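Local coordinates for VgrG protein (Vibrio cholerae, PDB 4DTH), which carries an actin cross-linking toxin domain that binds ATP and magnesium, probably using them to join actin monomers covalently, at residues 98-112 against 355-367. Sequence-based numbering, arbitrary orientation.
Sequences MDDKAAVETRKQAML and VPNELQSYLPKTE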
loop_
_atom_site.group_PDB
_atom_site.type_symbol
_atom_site.label_atom_id
_atom_site.label_comp_id
_atom_site.label_asym_id
_atom_site.label_seq_id
_atom_site.Cartn_x
_atom_site.Cartn_y
_atom_site.Cartn_z
ATOM N N MET A 98 4.535 -5.768 14.060
ATOM C CA MET A 98 3.422 -5.014 14.647
ATOM C C MET A 98 3.525 -4.805 16.145
ATOM O O MET A 98 3.102 -3.768 16.639
ATOM C CB MET A 98 2.087 -5.690 14.325
ATOM C CG MET A 98 1.503 -5.225 13.060
ATOM S SD MET A 98 -0.240 -5.646 12.942
ATOM C CE MET A 98 -0.972 -4.195 13.620
ATOM N N ASP A 99 4.090 -5.780 16.865
ATOM C CA ASP A 99 4.238 -5.697 18.315
ATOM C C ASP A 99 5.625 -5.185 18.753
ATOM O O ASP A 99 5.968 -5.269 19.937
ATOM C CB ASP A 99 3.885 -7.048 18.965
ATOM C CG ASP A 99 4.714 -8.237 18.514
ATOM O OD1 ASP A 99 5.672 -8.039 17.728
ATOM O OD2 ASP A 99 4.411 -9.361 18.947
ATOM N N ASP A 100 6.426 -4.667 17.800
ATOM C CA ASP A 100 7.754 -4.139 18.118
ATOM C C ASP A 100 7.607 -2.644 18.410
ATOM O O ASP A 100 7.736 -1.808 17.515
ATOM C CB ASP A 100 8.777 -4.450 17.004
ATOM C CG ASP A 100 10.216 -4.064 17.316
ATOM O OD1 ASP A 100 10.430 -3.222 18.216
ATOM O OD2 ASP A 100 11.120 -4.527 16.593
ATOM N N LYS A 101 7.314 -2.325 19.676
ATOM C CA LYS A 101 7.098 -0.952 20.147
ATOM C C LYS A 101 8.229 0.013 19.814
ATOM O O LYS A 101 7.956 1.115 19.320
ATOM C CB LYS A 101 6.816 -0.934 21.653
ATOM C CG LYS A 101 5.438 -1.441 22.028
ATOM C CD LYS A 101 5.280 -1.344 23.522
ATOM C CE LYS A 101 4.057 -2.052 24.026
ATOM N NZ LYS A 101 4.241 -2.495 25.429
ATOM N N ALA A 102 9.490 -0.390 20.091
ATOM C CA ALA A 102 10.670 0.447 19.826
ATOM C C ALA A 102 10.795 0.799 18.336
ATOM O O ALA A 102 11.050 1.955 18.005
ATOM C CB ALA A 102 11.939 -0.243 20.314
ATOM N N ALA A 103 10.591 -0.191 17.440
ATOM C CA ALA A 103 10.669 0.029 15.989
ATOM C C ALA A 103 9.561 0.968 15.505
ATOM O O ALA A 103 9.822 1.844 14.683
ATOM C CB ALA A 103 10.608 -1.298 15.245
ATOM N N VAL A 104 8.342 0.814 16.041
ATOM C CA VAL A 104 7.188 1.657 15.687
ATOM C C VAL A 104 7.464 3.100 16.134
ATOM O O VAL A 104 7.263 4.051 15.370
ATOM C CB VAL A 104 5.873 1.099 16.310
ATOM C CG1 VAL A 104 4.717 2.096 16.170
ATOM C CG2 VAL A 104 5.499 -0.247 15.695
ATOM N N GLU A 105 7.945 3.245 17.371
ATOM C CA GLU A 105 8.238 4.545 17.954
ATOM C C GLU A 105 9.378 5.258 17.255
ATOM O O GLU A 105 9.265 6.458 17.004
ATOM C CB GLU A 105 8.477 4.415 19.466
ATOM C CG GLU A 105 7.869 5.549 20.276
ATOM C CD GLU A 105 6.448 5.978 19.946
ATOM O OE1 GLU A 105 5.562 5.106 19.786
ATOM O OE2 GLU A 105 6.228 7.208 19.856
ATOM N N THR A 106 10.461 4.533 16.918
ATOM C CA THR A 106 11.611 5.128 16.221
ATOM C C THR A 106 11.193 5.675 14.850
ATOM O O THR A 106 11.631 6.767 14.487
ATOM C CB THR A 106 12.798 4.162 16.149
ATOM O OG1 THR A 106 13.057 3.654 17.461
ATOM C CG2 THR A 106 14.060 4.828 15.615
ATOM N N ARG A 107 10.306 4.959 14.122
ATOM C CA ARG A 107 9.816 5.433 12.820
ATOM C C ARG A 107 9.043 6.746 12.965
ATOM O O ARG A 107 9.302 7.678 12.209
ATOM C CB ARG A 107 8.949 4.371 12.129
ATOM C CG ARG A 107 9.768 3.278 11.462
ATOM C CD ARG A 107 9.046 1.925 11.512
ATOM N NE ARG A 107 9.802 0.920 10.762
ATOM C CZ ARG A 107 10.921 0.335 11.180
ATOM N NH1 ARG A 107 11.404 0.596 12.390
ATOM N NH2 ARG A 107 11.559 -0.520 10.395
ATOM N N LYS A 108 8.136 6.831 13.957
ATOM C CA LYS A 108 7.341 8.038 14.216
ATOM C C LYS A 108 8.248 9.212 14.564
ATOM O O LYS A 108 8.095 10.296 14.002
ATOM C CB LYS A 108 6.348 7.785 15.357
ATOM C CG LYS A 108 5.186 6.847 14.972
ATOM C CD LYS A 108 4.515 6.245 16.220
ATOM C CE LYS A 108 3.874 7.300 17.106
ATOM N NZ LYS A 108 3.211 6.696 18.293
ATOM N N GLN A 109 9.206 8.982 15.484
ATOM C CA GLN A 109 10.146 10.014 15.924
ATOM C C GLN A 109 11.045 10.503 14.786
ATOM O O GLN A 109 11.266 11.720 14.655
ATOM C CB GLN A 109 10.954 9.523 17.137
ATOM C CG GLN A 109 10.088 9.476 18.399
ATOM C CD GLN A 109 10.750 8.758 19.545
ATOM O OE1 GLN A 109 10.802 7.526 19.595
ATOM N NE2 GLN A 109 11.207 9.513 20.528
ATOM N N ALA A 110 11.542 9.561 13.944
ATOM C CA ALA A 110 12.403 9.905 12.803
ATOM C C ALA A 110 11.639 10.732 11.766
ATOM O O ALA A 110 12.201 11.665 11.196
ATOM C CB ALA A 110 12.961 8.645 12.165
ATOM N N MET A 111 10.350 10.414 11.546
ATOM C CA MET A 111 9.524 11.182 10.609
ATOM C C MET A 111 9.269 12.586 11.128
ATOM O O MET A 111 9.371 13.543 10.354
ATOM C CB MET A 111 8.209 10.461 10.332
ATOM C CG MET A 111 8.389 9.274 9.415
ATOM S SD MET A 111 6.806 8.601 8.906
ATOM C CE MET A 111 7.370 7.230 7.872
ATOM N N LEU A 112 8.976 12.717 12.435
ATOM C CA LEU A 112 8.750 14.031 13.051
ATOM C C LEU A 112 10.026 14.856 13.029
ATOM O O LEU A 112 9.963 16.050 12.725
ATOM C CB LEU A 112 8.184 13.920 14.470
ATOM C CG LEU A 112 6.745 13.406 14.566
ATOM C CD1 LEU A 112 6.446 12.920 15.971
ATOM C CD2 LEU A 112 5.730 14.466 14.106
ATOM N N VAL A 355 -6.630 5.480 8.249
ATOM C CA VAL A 355 -6.100 4.761 9.411
ATOM C C VAL A 355 -7.215 4.655 10.476
ATOM O O VAL A 355 -7.724 5.689 10.920
ATOM C CB VAL A 355 -4.798 5.381 9.984
ATOM C CG1 VAL A 355 -4.294 4.580 11.183
ATOM C CG2 VAL A 355 -3.708 5.476 8.913
ATOM N N PRO A 356 -7.615 3.429 10.879
ATOM C CA PRO A 356 -8.670 3.308 11.900
ATOM C C PRO A 356 -8.127 3.629 13.290
ATOM O O PRO A 356 -6.905 3.674 13.478
ATOM C CB PRO A 356 -9.100 1.840 11.780
ATOM C CG PRO A 356 -7.853 1.131 11.353
ATOM C CD PRO A 356 -7.116 2.100 10.457
ATOM N N ASN A 357 -9.029 3.820 14.273
ATOM C CA ASN A 357 -8.651 4.118 15.662
ATOM C C ASN A 357 -7.656 3.105 16.237
ATOM O O ASN A 357 -6.695 3.507 16.896
ATOM C CB ASN A 357 -9.891 4.222 16.558
ATOM C CG ASN A 357 -10.850 5.327 16.180
ATOM O OD1 ASN A 357 -12.055 5.104 16.027
ATOM N ND2 ASN A 357 -10.344 6.542 16.022
ATOM N N GLU A 358 -7.852 1.804 15.930
ATOM C CA GLU A 358 -7.000 0.692 16.374
ATOM C C GLU A 358 -5.523 0.822 15.932
ATOM O O GLU A 358 -4.641 0.264 16.583
ATOM C CB GLU A 358 -7.559 -0.655 15.879
ATOM C CG GLU A 358 -8.925 -1.017 16.444
ATOM C CD GLU A 358 -10.121 -0.630 15.595
ATOM O OE1 GLU A 358 -10.065 0.409 14.897
ATOM O OE2 GLU A 358 -11.139 -1.356 15.660
ATOM N N LEU A 359 -5.264 1.533 14.824
ATOM C CA LEU A 359 -3.911 1.664 14.286
ATOM C C LEU A 359 -3.321 3.069 14.370
ATOM O O LEU A 359 -2.187 3.266 13.919
ATOM C CB LEU A 359 -3.836 1.133 12.837
ATOM C CG LEU A 359 -4.277 -0.320 12.578
ATOM C CD1 LEU A 359 -4.183 -0.631 11.117
ATOM C CD2 LEU A 359 -3.441 -1.327 13.367
ATOM N N GLN A 360 -4.061 4.041 14.943
ATOM C CA GLN A 360 -3.569 5.425 15.054
ATOM C C GLN A 360 -2.241 5.582 15.788
ATOM O O GLN A 360 -1.467 6.481 15.441
ATOM C CB GLN A 360 -4.609 6.362 15.660
ATOM C CG GLN A 360 -5.692 6.751 14.665
ATOM C CD GLN A 360 -5.267 7.794 13.626
ATOM O OE1 GLN A 360 -4.167 8.366 13.642
ATOM N NE2 GLN A 360 -6.175 8.070 12.714
ATOM N N SER A 361 -1.989 4.695 16.795
ATOM C CA SER A 361 -0.765 4.732 17.594
ATOM C C SER A 361 0.504 4.460 16.753
ATOM O O SER A 361 1.605 4.788 17.197
ATOM C CB SER A 361 -0.861 3.758 18.765
ATOM O OG SER A 361 -0.978 2.423 18.299
ATOM N N TYR A 362 0.354 3.874 15.541
ATOM C CA TYR A 362 1.481 3.566 14.649
ATOM C C TYR A 362 1.884 4.784 13.803
ATOM O O TYR A 362 2.922 4.756 13.143
ATOM C CB TYR A 362 1.109 2.395 13.716
ATOM C CG TYR A 362 0.950 1.073 14.443
ATOM C CD1 TYR A 362 2.041 0.235 14.652
ATOM C CD2 TYR A 362 -0.293 0.658 14.912
ATOM C CE1 TYR A 362 1.905 -0.977 15.329
ATOM C CE2 TYR A 362 -0.446 -0.560 15.583
ATOM C CZ TYR A 362 0.659 -1.374 15.786
ATOM O OH TYR A 362 0.530 -2.569 16.451
ATOM N N LEU A 363 1.043 5.828 13.793
ATOM C CA LEU A 363 1.253 6.991 12.940
ATOM C C LEU A 363 1.801 8.207 13.686
ATOM O O LEU A 363 1.337 8.512 14.789
ATOM C CB LEU A 363 -0.055 7.348 12.191
ATOM C CG LEU A 363 -0.419 6.553 10.906
ATOM C CD1 LEU A 363 0.585 6.781 9.769
ATOM C CD2 LEU A 363 -0.622 5.064 11.177
ATOM N N PRO A 364 2.782 8.918 13.092
ATOM C CA PRO A 364 3.298 10.131 13.745
ATOM C C PRO A 364 2.282 11.263 13.686
ATOM O O PRO A 364 1.512 11.368 12.723
ATOM C CB PRO A 364 4.557 10.463 12.943
ATOM C CG PRO A 364 4.313 9.887 11.590
ATOM C CD PRO A 364 3.417 8.693 11.772
ATOM N N LYS A 365 2.269 12.098 14.731
ATOM C CA LYS A 365 1.338 13.222 14.837
ATOM C C LYS A 365 2.132 14.515 15.005
ATOM O O LYS A 365 2.935 14.589 15.934
ATOM C CB LYS A 365 0.377 13.029 16.048
ATOM C CG LYS A 365 0.226 11.582 16.569
ATOM C CD LYS A 365 1.080 11.282 17.840
ATOM C CE LYS A 365 1.039 9.819 18.251
ATOM N NZ LYS A 365 1.821 9.568 19.497
ATOM N N THR A 366 1.912 15.535 14.124
ATOM C CA THR A 366 2.602 16.832 14.248
ATOM C C THR A 366 2.201 17.474 15.595
ATOM O O THR A 366 1.017 17.538 15.919
ATOM C CB THR A 366 2.255 17.795 13.084
ATOM O OG1 THR A 366 2.702 17.252 11.850
ATOM C CG2 THR A 366 2.879 19.188 13.256
ATOM N N GLU A 367 3.200 17.927 16.349
ATOM C CA GLU A 367 2.988 18.582 17.634
ATOM C C GLU A 367 2.546 20.018 17.446
ATOM O O GLU A 367 3.172 20.781 16.709
HETATM O O HOH W 1 5.502 3.751 13.074
#
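L359 meets M98 through methyl groups: its CD2 lies 3.8 Å from CE of M98, the two side chains crossing at about a right angle. The contact lays the loop that follows strand 343-352 of the actin cross-linking domain, at the end of the ordered chain, along the start of helix 101-124, whose first turn is N-capped by D100. O of S361 accepts a hydrogen bond from NZ of K108 at 2.7 Å, the donor tilted 24° from the carbonyl plane. The same ammonium group forms a salt bridge with E105, one turn earlier on the helix, meeting OE1 on its syn side and tying a helical carboxylate to the loop backbone. Y362 reaches across to M98, just before the helix. With CG anti to its carbonyl carbon (chi1 -68°), the ring runs past V104, whose CG1 and CG2 each lie 3.6 Å from CD1 of Y362. OH of Y362 donates to O of M98 at 2.8 Å, from above the carbonyl plane, and this acceptor sits at the ring edge. I25 of strand 24-30 also touches M98 and Y362. Between the backbones, a water donates to O of V104 and to O of Y362. The CA atoms of P364 and K108 are 4.6 Å apart, the nearest pair between the two segments; P364 packs its CB against K108 and CG of L112, while its CG lies 3.9 Å from SD of M111, and its carbonyl is held by Q173. K365 begins by pointing away, then bends back at chi2 (100°) so that its end crosses K108 at a slant. The two ammonium groups are close, a repulsion that E105 probably eases. At the far end, CD2 of L112 lies 3.3 Å from O of K365.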